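PDB 3O0F: putative metal-dependent phosphoesterase from Bifidobacterium adolescentis, which hydrolyses phosphoesters with a site of two iron ions and one zinc ion beside bound AMP, and may act as a 5'-3' exonuclease on RNA and DNA. Local coordinates for residues D16-T21 and G73-A78; A48-T53 and S84-A89; G145-A150 and E160-A165; G259-W262 and G266-N269. All coordinates share one frame; numbering follows the deposited sequence.

Interaction 1: residues D16-T21 and G73-A78. With FE (Fe (III) ion), chain E; FE (Fe (III) ion), chain D.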
# COMPACT_ATOMS: atom_id res chain seq x y z
N ASP A 16 0.89 13.30 2.58
CA ASP A 16 1.39 11.94 2.73
C ASP A 16 0.38 11.01 2.03
O ASP A 16 -0.73 10.80 2.54
CB ASP A 16 1.52 11.58 4.21
CG ASP A 16 2.15 10.20 4.43
OD1 ASP A 16 2.29 9.45 3.47
OD2 ASP A 16 2.55 9.88 5.56
N ILE A 17 0.73 10.47 0.86
CA ILE A 17 -0.28 9.74 0.08
C ILE A 17 -0.18 8.21 0.18
O ILE A 17 -0.76 7.49 -0.62
CB ILE A 17 -0.35 10.22 -1.40
CG1 ILE A 17 0.85 9.78 -2.20
CG2 ILE A 17 -0.54 11.72 -1.46
CD1 ILE A 17 0.76 10.19 -3.64
N HIS A 18 0.57 7.73 1.17
CA HIS A 18 0.79 6.30 1.35
C HIS A 18 0.59 5.89 2.83
O HIS A 18 1.56 5.76 3.58
CB HIS A 18 2.21 6.00 0.92
CG HIS A 18 2.47 4.56 0.64
ND1 HIS A 18 3.54 4.13 -0.14
CD2 HIS A 18 1.85 3.43 1.08
CE1 HIS A 18 3.52 2.81 -0.20
NE2 HIS A 18 2.51 2.37 0.53
N CYS A 19 -0.67 5.69 3.23
CA CYS A 19 -1.02 5.44 4.64
C CYS A 19 -2.02 4.28 4.71
O CYS A 19 -2.97 4.24 3.93
CB CYS A 19 -1.62 6.68 5.29
SG CYS A 19 -0.64 8.17 5.12
N HIS A 20 -1.75 3.34 5.62
CA HIS A 20 -2.57 2.15 5.85
C HIS A 20 -3.33 2.22 7.18
O HIS A 20 -2.86 2.83 8.13
CB HIS A 20 -1.66 0.92 5.84
CG HIS A 20 -0.98 0.69 4.54
ND1 HIS A 20 -1.46 -0.17 3.60
CD2 HIS A 20 0.14 1.24 4.01
CE1 HIS A 20 -0.68 -0.15 2.54
NE2 HIS A 20 0.29 0.71 2.75
N THR A 21 -4.48 1.53 7.24
CA THR A 21 -5.37 1.56 8.36
C THR A 21 -5.76 0.15 8.75
O THR A 21 -5.32 -0.81 8.13
CB THR A 21 -6.67 2.38 8.04
OG1 THR A 21 -7.56 1.61 7.21
CG2 THR A 21 -6.31 3.76 7.39
N GLY A 73 -7.30 6.19 -2.29
CA GLY A 73 -6.34 5.32 -2.92
C GLY A 73 -6.35 3.89 -2.43
O GLY A 73 -7.07 3.52 -1.51
N THR A 74 -5.56 3.07 -3.09
CA THR A 74 -5.48 1.63 -2.78
C THR A 74 -4.07 1.18 -3.14
O THR A 74 -3.53 1.62 -4.15
CB THR A 74 -6.45 0.82 -3.62
OG1 THR A 74 -7.79 1.16 -3.30
CG2 THR A 74 -6.23 -0.70 -3.40
N GLU A 75 -3.46 0.31 -2.34
CA GLU A 75 -2.17 -0.27 -2.73
C GLU A 75 -2.46 -1.67 -3.27
O GLU A 75 -2.97 -2.55 -2.57
CB GLU A 75 -1.17 -0.31 -1.56
CG GLU A 75 0.12 -0.91 -2.00
CD GLU A 75 1.27 -0.74 -1.01
OE1 GLU A 75 1.02 -0.36 0.10
OE2 GLU A 75 2.44 -0.91 -1.41
N ILE A 76 -2.18 -1.87 -4.54
CA ILE A 76 -2.56 -3.09 -5.21
C ILE A 76 -1.36 -4.02 -5.27
O ILE A 76 -0.28 -3.64 -5.78
CB ILE A 76 -3.07 -2.82 -6.65
CG1 ILE A 76 -4.19 -1.78 -6.61
CG2 ILE A 76 -3.54 -4.14 -7.32
CD1 ILE A 76 -4.69 -1.34 -7.98
N THR A 77 -1.58 -5.24 -4.80
CA THR A 77 -0.56 -6.29 -4.84
C THR A 77 -0.43 -6.83 -6.28
O THR A 77 -1.43 -7.20 -6.89
CB THR A 77 -0.99 -7.47 -3.89
OG1 THR A 77 -1.43 -6.95 -2.63
CG2 THR A 77 0.14 -8.48 -3.63
N ALA A 78 0.78 -6.87 -6.81
CA ALA A 78 0.99 -7.27 -8.16
C ALA A 78 2.35 -7.97 -8.32
O ALA A 78 3.14 -8.02 -7.38
CB ALA A 78 0.86 -6.05 -9.12
FE FE E . 2.28 0.47 1.63
FE FE D . 4.10 -1.74 -0.31
O HOH W 1 4.10 -0.04 0.76
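His18 and Glu75 lie with their CA atoms 8.3 Å apart, on strands 15-19 and 70-80, which strand 44-47 separates in the sheet, so the backbones stay apart and the side chains meet at a shared ferric ion. His18 NE2 sits 2.2 Å from this first ferric ion, His20 NE2 binds it at 2.3 Å, and Glu75 OE1 supplies a third protein ligand. Glu75 is stretched to its full length, with CG anti to the backbone N (chi1 180°), which carries the carboxylate out from its strand to the metals. Its other oxygen, OE2, binds the second ferric ion, so one carboxylate bridges the pair; water 1, also bound to both ions, forms a second bridge. Both imidazoles meet OE1 at the edge of the ring, near its plane. They are nevertheless turned differently against the carboxylate: the His18 ring stands 78° from its plane, the His20 ring only 39°. The close approach of His20 NE2 to Glu75 OE1, 2.9 Å, reflects shared coordination and is not a hydrogen bond. On its far side the His18 ring is hydrogen-bonded through ND1 to Glu231 OE2, a second-shell bond that fixes the rotation of the ligand. Asp261 completes the protein ligands of the first iron, while His86 and His203 hold the second. Around this buried site, Leu88 of strand 83-90 touches both His18 and Glu75, Ile17 packs on Ala46 of strand 44-47, and Ile76 turns to Val188 and Val192 of helix 185-194.

Interaction 2: residues A48-T53 and S84-A89. With FE (Fe (III) ion), chain D; ZN (zinc ion), chain C.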
# COMPACT_ATOMS: atom_id res chain seq x y z
N ALA A 48 -4.61 4.35 1.54
CA ALA A 48 -4.04 3.47 0.48
C ALA A 48 -3.97 2.04 0.96
O ALA A 48 -2.95 1.37 0.79
CB ALA A 48 -2.64 3.95 0.06
N ASP A 49 -5.04 1.56 1.59
CA ASP A 49 -5.03 0.18 2.05
C ASP A 49 -4.84 -0.87 0.94
O ASP A 49 -5.18 -0.62 -0.22
CB ASP A 49 -6.31 -0.13 2.84
CG ASP A 49 -6.33 0.56 4.20
OD1 ASP A 49 -5.37 0.30 4.98
OD2 ASP A 49 -7.27 1.33 4.46
N HIS A 50 -4.32 -2.03 1.32
CA HIS A 50 -4.02 -3.14 0.40
C HIS A 50 -5.31 -3.71 -0.20
O HIS A 50 -6.20 -4.09 0.54
CB HIS A 50 -3.31 -4.26 1.15
CG HIS A 50 -1.98 -3.87 1.68
ND1 HIS A 50 -0.85 -3.86 0.88
CD2 HIS A 50 -1.58 -3.46 2.91
CE1 HIS A 50 0.17 -3.45 1.60
NE2 HIS A 50 -0.24 -3.23 2.83
N ASP A 51 -5.39 -3.72 -1.53
CA ASP A 51 -6.42 -4.47 -2.31
C ASP A 51 -7.89 -4.22 -1.89
O ASP A 51 -8.69 -5.14 -1.82
CB ASP A 51 -6.06 -5.96 -2.25
CG ASP A 51 -4.63 -6.21 -2.67
OD1 ASP A 51 -4.30 -5.82 -3.81
OD2 ASP A 51 -3.83 -6.79 -1.89
N THR A 52 -8.21 -2.97 -1.58
CA THR A 52 -9.53 -2.61 -1.06
C THR A 52 -9.82 -1.11 -1.16
O THR A 52 -8.90 -0.27 -1.17
CB THR A 52 -9.67 -3.03 0.44
OG1 THR A 52 -11.04 -2.93 0.85
CG2 THR A 52 -8.76 -2.15 1.36
N THR A 53 -11.12 -0.79 -1.16
CA THR A 53 -11.62 0.57 -0.92
C THR A 53 -12.50 0.62 0.32
O THR A 53 -13.28 1.56 0.51
CB THR A 53 -12.48 1.04 -2.12
OG1 THR A 53 -13.59 0.14 -2.29
CG2 THR A 53 -11.64 1.04 -3.37
N SER A 84 7.96 -9.03 -6.99
CA SER A 84 6.80 -8.45 -6.28
C SER A 84 6.76 -6.93 -6.50
O SER A 84 7.75 -6.24 -6.27
CB SER A 84 6.86 -8.77 -4.78
OG SER A 84 5.92 -7.99 -4.03
N VAL A 85 5.61 -6.41 -6.91
CA VAL A 85 5.44 -4.98 -7.20
C VAL A 85 4.15 -4.53 -6.51
O VAL A 85 3.10 -5.17 -6.65
CB VAL A 85 5.28 -4.70 -8.71
CG1 VAL A 85 5.13 -3.19 -8.97
CG2 VAL A 85 6.44 -5.26 -9.54
N HIS A 86 4.22 -3.44 -5.77
CA HIS A 86 3.06 -2.80 -5.21
C HIS A 86 2.76 -1.53 -6.01
O HIS A 86 3.67 -0.74 -6.30
CB HIS A 86 3.33 -2.51 -3.73
CG HIS A 86 3.30 -3.74 -2.86
ND1 HIS A 86 3.24 -3.69 -1.48
CD2 HIS A 86 3.28 -5.06 -3.18
CE1 HIS A 86 3.21 -4.91 -0.99
NE2 HIS A 86 3.23 -5.76 -2.00
N MSE A 87 1.50 -1.39 -6.40
CA MSE A 87 1.04 -0.28 -7.22
C MSE A 87 0.07 0.55 -6.40
O MSE A 87 -0.91 0.02 -5.90
CB MSE A 87 0.25 -0.81 -8.41
CG MSE A 87 1.02 -1.88 -9.20
SE MSE A 87 2.12 -1.18 -10.62
CE MSE A 87 2.21 0.72 -10.26
N LEU A 88 0.30 1.84 -6.33
CA LEU A 88 -0.62 2.77 -5.69
C LEU A 88 -1.58 3.28 -6.78
O LEU A 88 -1.12 3.71 -7.85
CB LEU A 88 0.18 3.92 -5.08
CG LEU A 88 1.10 3.63 -3.90
CD1 LEU A 88 1.99 4.83 -3.64
CD2 LEU A 88 0.35 3.26 -2.62
N ALA A 89 -2.88 3.21 -6.49
CA ALA A 89 -3.95 3.58 -7.42
C ALA A 89 -4.79 4.62 -6.75
O ALA A 89 -5.29 4.40 -5.65
CB ALA A 89 -4.82 2.39 -7.73
FE FE D . 4.10 -1.74 -0.31
ZN ZN C . 0.82 -2.51 4.53
O HOH W 1 4.10 -0.04 0.76
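Ala48 and Leu88 bring the loop 48-53 to within 7.1 Å of strand 83-90, CA to CA, and the gap widens to 9.0 Å between the CA atoms of His50 and His86. Strand 70-80 runs between the loop and strand 83-90: Asp49 and Asp51 make backbone bonds to Glu75 from one side, and Met87 pairs with Ile76 on the other. The contact itself is small and made by two pairs of side chains. Ala48 CB points toward the strand and meets one methyl of Leu88, CD2, at 4.1 Å, a purely apolar touch. Farther along, two metal-binding imidazoles approach each other, His50 CE1 lying 4.3 Å from His86 CE1. His86 CE1 lies at the edge of the His50 ring, near its plane, but the pair is oblique overall, with centroids 5.9 Å apart and planes at 78°. Each ring is fixed by its own metal and uses a different nitrogen: His50 NE2 binds the zinc ion at 2.1 Å, whereas His86 ND1 binds the second ferric ion at 2.4 Å. In His86, CG lies beside the backbone N (chi1 -74°), a rotamer that directs the ring off the strand so that ND1 meets the iron. Asp25 and His263 share the zinc with His50; Glu75 and His203 share the iron with His86, which also touches AMP. Histidines and carboxylates gathered from strand ends and loops round a trinuclear metal centre are characteristic of the PHP domain, a distorted relative of the TIM barrel.

Interaction 3: residues G145-A150 and E160-A165. With AMP (adenosine monophosphate), chain B.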
# COMPACT_ATOMS: atom_id res chain seq x y z
N GLY A 145 -3.30 -10.51 5.67
CA GLY A 145 -2.03 -10.98 5.14
C GLY A 145 -1.10 -11.35 6.26
O GLY A 145 -1.52 -11.58 7.39
N ARG A 146 0.20 -11.40 5.95
CA ARG A 146 1.22 -11.73 6.97
C ARG A 146 1.26 -10.82 8.19
O ARG A 146 1.55 -11.31 9.29
CB ARG A 146 2.60 -11.90 6.33
CG ARG A 146 2.72 -13.21 5.53
CD ARG A 146 3.62 -13.04 4.35
NE ARG A 146 4.98 -12.76 4.71
CZ ARG A 146 5.81 -11.93 4.08
NH1 ARG A 146 5.44 -11.21 3.04
NH2 ARG A 146 7.05 -11.79 4.55
N PRO A 147 1.01 -9.51 8.04
CA PRO A 147 1.03 -8.69 9.26
C PRO A 147 0.11 -9.13 10.38
O PRO A 147 0.47 -8.97 11.54
CB PRO A 147 0.62 -7.31 8.76
CG PRO A 147 1.14 -7.25 7.40
CD PRO A 147 0.87 -8.64 6.85
N HIS A 148 -1.06 -9.67 10.04
CA HIS A 148 -1.99 -10.18 11.01
C HIS A 148 -1.51 -11.46 11.68
O HIS A 148 -1.77 -11.66 12.84
CB HIS A 148 -3.38 -10.38 10.37
CG HIS A 148 -3.90 -9.13 9.72
ND1 HIS A 148 -3.71 -8.87 8.38
CD2 HIS A 148 -4.51 -8.05 10.23
CE1 HIS A 148 -4.19 -7.67 8.10
NE2 HIS A 148 -4.71 -7.16 9.21
N ILE A 149 -0.80 -12.31 10.93
CA ILE A 149 -0.08 -13.42 11.52
C ILE A 149 1.00 -12.91 12.48
O ILE A 149 1.10 -13.37 13.61
CB ILE A 149 0.62 -14.34 10.48
CG1 ILE A 149 -0.36 -14.86 9.42
CG2 ILE A 149 1.30 -15.54 11.19
CD1 ILE A 149 0.28 -15.85 8.41
N ALA A 150 1.84 -11.98 12.02
CA ALA A 150 2.89 -11.42 12.89
C ALA A 150 2.27 -10.88 14.17
O ALA A 150 2.75 -11.19 15.26
CB ALA A 150 3.68 -10.32 12.16
N GLU A 160 8.69 -9.80 20.18
CA GLU A 160 8.44 -8.51 20.88
C GLU A 160 7.65 -7.54 19.97
O GLU A 160 6.70 -6.89 20.42
CB GLU A 160 9.75 -7.84 21.34
N THR A 161 8.06 -7.46 18.71
CA THR A 161 7.48 -6.53 17.73
C THR A 161 6.98 -7.28 16.49
O THR A 161 7.39 -8.41 16.21
CB THR A 161 8.53 -5.44 17.34
OG1 THR A 161 7.89 -4.33 16.70
CG2 THR A 161 9.55 -5.96 16.40
N ARG A 162 6.09 -6.66 15.74
CA ARG A 162 5.68 -7.22 14.45
C ARG A 162 6.85 -7.38 13.50
O ARG A 162 6.97 -8.41 12.82
CB ARG A 162 4.61 -6.33 13.83
CG ARG A 162 3.98 -6.86 12.61
CD ARG A 162 3.31 -5.73 11.84
NE ARG A 162 1.96 -5.42 12.28
CZ ARG A 162 1.11 -4.66 11.58
NH1 ARG A 162 1.49 -4.14 10.42
NH2 ARG A 162 -0.11 -4.45 12.01
N SER A 163 7.72 -6.39 13.45
CA SER A 163 8.98 -6.46 12.66
C SER A 163 9.94 -7.63 13.05
O SER A 163 10.65 -8.16 12.19
CB SER A 163 9.73 -5.12 12.76
OG SER A 163 8.87 -4.04 12.40
N ASP A 164 9.94 -8.03 14.32
CA ASP A 164 10.71 -9.22 14.77
C ASP A 164 10.19 -10.47 14.11
O ASP A 164 10.97 -11.33 13.66
CB ASP A 164 10.60 -9.43 16.29
CG ASP A 164 11.33 -8.36 17.11
OD1 ASP A 164 12.24 -7.70 16.59
OD2 ASP A 164 10.98 -8.20 18.30
N ALA A 165 8.86 -10.58 14.05
CA ALA A 165 8.23 -11.76 13.47
C ALA A 165 8.65 -11.91 12.03
O ALA A 165 9.04 -13.00 11.58
CB ALA A 165 6.70 -11.70 13.61
P AMP B . 1.82 -10.17 2.51
O1P AMP B . 1.39 -9.28 1.40
O2P AMP B . 0.61 -10.80 3.15
O3P AMP B . 2.92 -11.17 2.13
O5' AMP B . 2.46 -9.22 3.63
C5' AMP B . 3.66 -8.54 3.38
C4' AMP B . 3.43 -7.11 3.77
O4' AMP B . 3.49 -6.91 5.21
C3' AMP B . 4.49 -6.21 3.14
O3' AMP B . 3.88 -5.46 2.10
C2' AMP B . 4.77 -5.31 4.33
O2' AMP B . 5.66 -4.19 4.31
C1' AMP B . 3.69 -5.51 5.38
N9 AMP B . 4.11 -5.12 6.74
C8 AMP B . 3.34 -4.49 7.63
N7 AMP B . 4.01 -4.29 8.78
C5 AMP B . 5.25 -4.80 8.63
C6 AMP B . 6.46 -4.92 9.46
N6 AMP B . 6.50 -4.43 10.74
N1 AMP B . 7.51 -5.56 8.91
C2 AMP B . 7.51 -6.06 7.67
N3 AMP B . 6.45 -5.98 6.86
C4 AMP B . 5.31 -5.36 7.28
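Pro147 and Arg162 meet beside the bound AMP, in a nucleotide pocket to which the first turns of helices 146-155 and 162-166 contribute. Pro147 CB lies over one face of the Arg162 guanidinium, toward its rim and 3.7 Å from NH1. The same guanidinium turns its edge to the adenine, with N7 in its plane. Ser163 OG accepts a hydrogen bond from AMP N6, so the second helix meets the base, while the first reaches the phosphate and, through Pro147 CG, the sugar O4'. At the phosphate the backbone N of Arg146 donates to O2P over 2.9 Å, and its side chain bends round so that NH1 reaches O3P, 2.7 Å away and nearly straight (173°). Gly145 CA lies 3.3 Å from AMP O2P, so the backbone itself lines the phosphate. Behind this shell the helices touch through small residues, Ala150 CB packing against Ala165 CB at 3.6 Å. The arginine is steered by a second shell, Asp151 holding NE in a salt bridge and Asp25 O accepting from NH1, while Val170 O takes Arg146 NH2. His148 braces the turn before its helix, ND1 accepting from Gly145 N. With CG anti to the backbone N (chi1 -173°), Arg162 runs past the alanine, its CG 3.5 Å from Ala150 CB.

Interaction 4: residues G259-W262 and G266-N269. With FE (Fe (III) ion), chain E; AMP (adenosine monophosphate), chain B; PO4 (phosphate ion), chain F; EDO (1,2-ethanediol), chain G.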
# COMPACT_ATOMS: atom_id res chain seq x y z
N GLY A 259 5.65 9.22 0.32
CA GLY A 259 4.72 8.88 1.36
C GLY A 259 5.44 8.12 2.46
O GLY A 259 6.56 7.67 2.26
N SER A 260 4.78 7.96 3.60
CA SER A 260 5.41 7.38 4.78
C SER A 260 5.31 5.86 4.82
O SER A 260 6.16 5.24 5.43
CB SER A 260 4.77 7.91 6.04
OG SER A 260 3.38 7.59 6.07
N ASP A 261 4.31 5.28 4.17
CA ASP A 261 3.94 3.89 4.41
C ASP A 261 3.60 3.68 5.89
O ASP A 261 3.92 2.66 6.46
CB ASP A 261 5.09 2.97 4.01
CG ASP A 261 4.63 1.82 3.19
OD1 ASP A 261 3.45 1.44 3.33
OD2 ASP A 261 5.43 1.34 2.38
N TRP A 262 2.95 4.68 6.50
CA TRP A 262 2.49 4.56 7.85
C TRP A 262 1.53 3.41 8.00
O TRP A 262 0.61 3.21 7.20
CB TRP A 262 1.80 5.86 8.22
CG TRP A 262 1.26 6.02 9.60
CD1 TRP A 262 1.95 6.35 10.70
CD2 TRP A 262 -0.12 6.02 9.96
NE1 TRP A 262 1.09 6.53 11.77
CE2 TRP A 262 -0.20 6.38 11.31
CE3 TRP A 262 -1.32 5.76 9.26
CZ2 TRP A 262 -1.39 6.43 12.00
CZ3 TRP A 262 -2.52 5.85 9.93
CH2 TRP A 262 -2.54 6.18 11.30
N GLY A 266 2.09 -0.53 13.69
CA GLY A 266 2.56 -1.74 12.99
C GLY A 266 3.95 -1.65 12.38
O GLY A 266 4.55 -2.65 12.01
N LYS A 267 4.48 -0.44 12.25
CA LYS A 267 5.79 -0.22 11.69
C LYS A 267 6.41 0.99 12.37
O LYS A 267 5.71 1.79 12.93
CB LYS A 267 5.69 0.08 10.18
CG LYS A 267 5.52 -1.12 9.25
CD LYS A 267 5.70 -0.65 7.81
CE LYS A 267 5.49 -1.72 6.75
NZ LYS A 267 5.77 -1.10 5.42
N PRO A 268 7.73 1.15 12.28
CA PRO A 268 8.36 2.37 12.77
C PRO A 268 8.06 3.63 11.93
O PRO A 268 8.26 4.75 12.43
CB PRO A 268 9.84 2.03 12.71
CG PRO A 268 9.94 1.06 11.59
CD PRO A 268 8.71 0.25 11.63
N ASN A 269 7.57 3.47 10.69
CA ASN A 269 7.33 4.61 9.74
C ASN A 269 6.43 5.69 10.37
O ASN A 269 5.33 5.40 10.87
CB ASN A 269 6.68 4.09 8.43
CG ASN A 269 7.54 3.10 7.73
OD1 ASN A 269 8.12 2.23 8.39
ND2 ASN A 269 7.66 3.21 6.42
FE FE E . 2.28 0.47 1.63
P AMP B . 1.82 -10.17 2.51
O1P AMP B . 1.39 -9.28 1.40
O2P AMP B . 0.61 -10.80 3.15
O3P AMP B . 2.92 -11.17 2.13
O5' AMP B . 2.46 -9.22 3.63
C5' AMP B . 3.66 -8.54 3.38
C4' AMP B . 3.43 -7.11 3.77
O4' AMP B . 3.49 -6.91 5.21
C3' AMP B . 4.49 -6.21 3.14
O3' AMP B . 3.88 -5.46 2.10
C2' AMP B . 4.77 -5.31 4.33
O2' AMP B . 5.66 -4.19 4.31
C1' AMP B . 3.69 -5.51 5.38
N9 AMP B . 4.11 -5.12 6.74
C8 AMP B . 3.34 -4.49 7.63
N7 AMP B . 4.01 -4.29 8.78
C5 AMP B . 5.25 -4.80 8.63
C6 AMP B . 6.46 -4.92 9.46
N6 AMP B . 6.50 -4.43 10.74
N1 AMP B . 7.51 -5.56 8.91
C2 AMP B . 7.51 -6.06 7.67
N3 AMP B . 6.45 -5.98 6.86
C4 AMP B . 5.31 -5.36 7.28
P PO4 F . 3.34 -2.41 2.91
O1 PO4 F . 4.71 -2.21 3.54
O2 PO4 F . 3.58 -3.04 1.55
O3 PO4 F . 2.33 -3.10 3.86
O4 PO4 F . 2.62 -1.13 2.73
C1 EDO G . 2.46 9.20 13.70
O1 EDO G . 3.43 8.31 13.05
C2 EDO G . 1.81 8.62 14.95
O2 EDO G . 0.79 7.63 14.64
O HOH W 1 4.10 -0.04 0.76
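Asn269 turns CG anti to its carbonyl carbon (chi1 -60°), which sends its amide back to Ser260; Lys267 starts the same way (chi1 -80°) and then runs fully extended, carrying NZ to Asp261. Both reach across the metal-binding loop that follows strand 255-258, where Ser260 forms an ST turn, its OG accepting from Trp262 N. Asn269 ND2 donates to Ser260 O at 2.7 Å, a straight bond (167°) with the oxygen in the amide plane and the nitrogen nearly on the carbonyl axis. The same ND2 packs on Asp261 CB, so the amide braces the backbone just before the metal ligand and the ligand's first carbon. Asp261 then divides its carboxylate: OD1 binds the first ferric ion at 2.3 Å, and OD2 accepts from water 1 and is hydrogen-bonded to His234. Lys267 NZ forms a long salt bridge with Asp261 OD2, 3.9 Å. NZ also lies beside an oxygen of the phosphate ion, at a separation too short to be trusted, and makes a weak hydrogen bond to AMP O2'; these neighbours place it between metal centre and nucleotide. The phosphate, probably from the crystallisation liquor, puts O4 on the iron at 2.0 Å. On the adenine, Gly266 O accepts from AMP N6 at 2.9 Å, sharing that amine with Ser163. Ser260 OG has a further partner in Asp16, tying the turn to strand 15-19. Nearby, Trp262 presents its indole edge to Asn269, with Trp262 CD1 3.5 Å from Asn269 O.

How the interactions relate
From the N terminus, strand 15-19 opens interaction 1, which closes a loop of 51 residues on strand 70-80. Interaction 2 starts inside that loop, at 48-53, and ends beyond it on strand 83-90, so the two cross; their centres lie about 5 Å apart and they share the second iron. Interactions 3 and 4 follow in series as short local closures, one between two helices, the other within the loop after strand 255-258. Interaction 4 returns to the first strand through Asp261, while Arg162 CD packs on Gly266 O where interactions 3 and 4 meet round AMP. One bridging water is common to interactions 1, 2 and 4, so strands 15-19, 70-80 and 83-90 and the loop after 255-258 converge on one metal centre.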